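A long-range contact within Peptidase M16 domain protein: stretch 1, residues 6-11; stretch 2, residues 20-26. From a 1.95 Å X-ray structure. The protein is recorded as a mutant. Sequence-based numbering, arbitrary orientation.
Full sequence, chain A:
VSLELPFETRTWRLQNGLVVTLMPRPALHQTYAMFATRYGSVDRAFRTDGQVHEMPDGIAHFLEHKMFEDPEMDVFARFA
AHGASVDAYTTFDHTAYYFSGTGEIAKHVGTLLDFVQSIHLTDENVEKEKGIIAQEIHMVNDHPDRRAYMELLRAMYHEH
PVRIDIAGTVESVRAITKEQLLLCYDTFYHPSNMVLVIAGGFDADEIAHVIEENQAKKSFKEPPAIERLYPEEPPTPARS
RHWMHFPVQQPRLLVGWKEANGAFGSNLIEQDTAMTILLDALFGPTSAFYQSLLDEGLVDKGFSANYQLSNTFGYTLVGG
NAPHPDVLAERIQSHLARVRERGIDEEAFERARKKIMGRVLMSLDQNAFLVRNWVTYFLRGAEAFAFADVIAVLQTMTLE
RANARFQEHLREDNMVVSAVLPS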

# COMPACT_ATOMS: atom_id res chain seq x y z
N PRO A 6 5.62 -15.16 18.99
CA PRO A 6 5.71 -14.51 20.31
C PRO A 6 4.39 -14.42 21.09
O PRO A 6 4.40 -14.14 22.28
CB PRO A 6 6.21 -13.10 19.99
CG PRO A 6 6.70 -13.16 18.60
CD PRO A 6 5.92 -14.21 17.91
N PHE A 7 3.27 -14.68 20.42
CA PHE A 7 1.94 -14.54 21.00
C PHE A 7 1.21 -15.88 21.00
O PHE A 7 1.62 -16.80 20.32
CB PHE A 7 1.11 -13.55 20.18
CG PHE A 7 1.17 -13.78 18.67
CD1 PHE A 7 2.04 -13.04 17.87
CD2 PHE A 7 0.34 -14.71 18.06
CE1 PHE A 7 2.08 -13.25 16.47
CE2 PHE A 7 0.37 -14.92 16.65
CZ PHE A 7 1.24 -14.19 15.87
N GLU A 8 0.11 -15.94 21.76
CA GLU A 8 -0.74 -17.12 21.81
C GLU A 8 -1.54 -17.20 20.52
O GLU A 8 -1.95 -16.16 19.98
CB GLU A 8 -1.72 -17.05 22.99
CG GLU A 8 -2.84 -18.10 22.91
CD GLU A 8 -3.71 -18.21 24.16
OE1 GLU A 8 -3.94 -17.20 24.84
OE2 GLU A 8 -4.21 -19.32 24.42
N THR A 9 -1.75 -18.42 20.04
CA THR A 9 -2.79 -18.70 19.05
C THR A 9 -3.80 -19.68 19.64
O THR A 9 -3.47 -20.84 19.90
CB THR A 9 -2.20 -19.26 17.75
OG1 THR A 9 -1.24 -18.34 17.25
CG2 THR A 9 -3.29 -19.49 16.70
N ARG A 10 -5.04 -19.20 19.79
CA ARG A 10 -6.14 -19.95 20.39
C ARG A 10 -7.19 -20.25 19.31
O ARG A 10 -7.90 -19.35 18.86
CB ARG A 10 -6.76 -19.15 21.55
CG ARG A 10 -7.68 -19.94 22.47
CD ARG A 10 -8.32 -19.05 23.54
NE ARG A 10 -7.34 -18.38 24.40
CZ ARG A 10 -7.63 -17.61 25.45
NH1 ARG A 10 -8.90 -17.37 25.79
NH2 ARG A 10 -6.66 -17.08 26.17
N THR A 11 -7.25 -21.52 18.93
CA THR A 11 -8.11 -22.02 17.87
C THR A 11 -9.08 -23.10 18.42
O THR A 11 -8.63 -24.09 18.98
CB THR A 11 -7.27 -22.66 16.75
OG1 THR A 11 -6.34 -21.70 16.19
CG2 THR A 11 -8.17 -23.18 15.65
N VAL A 20 -12.90 -20.56 15.18
CA VAL A 20 -12.43 -19.28 15.64
C VAL A 20 -10.95 -19.42 15.95
O VAL A 20 -10.53 -20.39 16.58
CB VAL A 20 -13.14 -18.78 16.92
CG1 VAL A 20 -12.60 -17.34 17.34
CG2 VAL A 20 -14.67 -18.74 16.75
N THR A 21 -10.17 -18.42 15.52
CA THR A 21 -8.75 -18.33 15.89
C THR A 21 -8.46 -16.93 16.40
O THR A 21 -8.68 -15.97 15.66
CB THR A 21 -7.84 -18.63 14.69
OG1 THR A 21 -7.91 -20.06 14.38
CG2 THR A 21 -6.39 -18.25 15.00
N LEU A 22 -8.00 -16.83 17.65
CA LEU A 22 -7.65 -15.55 18.25
C LEU A 22 -6.14 -15.50 18.46
O LEU A 22 -5.53 -16.47 18.91
CB LEU A 22 -8.36 -15.35 19.59
CG LEU A 22 -9.89 -15.47 19.66
CD1 LEU A 22 -10.40 -15.34 21.14
CD2 LEU A 22 -10.59 -14.46 18.75
N MSE A 23 -5.54 -14.38 18.09
CA MSE A 23 -4.11 -14.14 18.28
C MSE A 23 -3.88 -12.83 19.07
O MSE A 23 -3.53 -11.80 18.49
CB MSE A 23 -3.41 -14.07 16.91
CG MSE A 23 -3.30 -15.42 16.22
SE MSE A 23 -2.66 -15.20 14.39
CE MSE A 23 -4.39 -14.82 13.56
N PRO A 24 -4.06 -12.87 20.40
CA PRO A 24 -3.87 -11.65 21.19
C PRO A 24 -2.40 -11.18 21.21
O PRO A 24 -1.50 -11.98 21.39
CB PRO A 24 -4.35 -12.07 22.59
CG PRO A 24 -4.25 -13.56 22.62
CD PRO A 24 -4.50 -14.01 21.22
N ARG A 25 -2.18 -9.88 20.99
CA ARG A 25 -0.84 -9.27 20.97
C ARG A 25 -0.99 -7.99 21.77
O ARG A 25 -1.35 -6.96 21.21
CB ARG A 25 -0.39 -9.00 19.52
CG ARG A 25 -0.53 -10.22 18.59
CD ARG A 25 -0.30 -9.87 17.11
NE ARG A 25 1.09 -9.49 16.87
CZ ARG A 25 1.53 -8.73 15.87
NH1 ARG A 25 0.71 -8.26 14.94
NH2 ARG A 25 2.83 -8.45 15.80
N PRO A 26 -0.74 -8.06 23.09
CA PRO A 26 -1.14 -6.99 24.02
C PRO A 26 -0.42 -5.66 23.83
O PRO A 26 -0.93 -4.62 24.26
CB PRO A 26 -0.86 -7.58 25.41
CG PRO A 26 0.01 -8.79 25.20
CD PRO A 26 -0.29 -9.28 23.80

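Side chains can extend an antiparallel pairing beyond its hydrogen-bonded ladder, and these two stretches, running 173° apart and burying 503 Å² between them, illustrate the point. V20 opens stretch 2 with its backbone: its O receives a CA-H...O contact from T11 CA at 3.2 Å. At T21, a non-hydrogen-bonded position facing T11, the side chains supply the polar link instead, T21 OG1 lying 2.9 Å from T11 OG1 in a hydrogen bond; such β-branched residues suit extended backbone. L22 forms the hydrogen-bonded pair with R10, through R10 N to L22 O (2.9 Å) and L22 N to R10 O (2.8 Å), both nearly straight. Their side chains share the other face, where the buried leucine accompanies an arginine whose NH2 makes a salt bridge to E8 OE1 at 3.0 Å.

Past this pair the contact continues without further cross-stretch hydrogen bonds, through packing and a CA-H...O contact. M23, a selenomethionine, sets CA 3.4 Å from E8 O, an acceptor left without a hydrogen-bond partner, and M23 CG lies 3.7 Å from F7 CE2. P24, lacking an amide proton, can still pack: its CD lies 3.6 Å from E8 O, and P24 O 3.3 Å from F7 CB. Finally R25 lays its aliphatic CD over one face of the F7 ring.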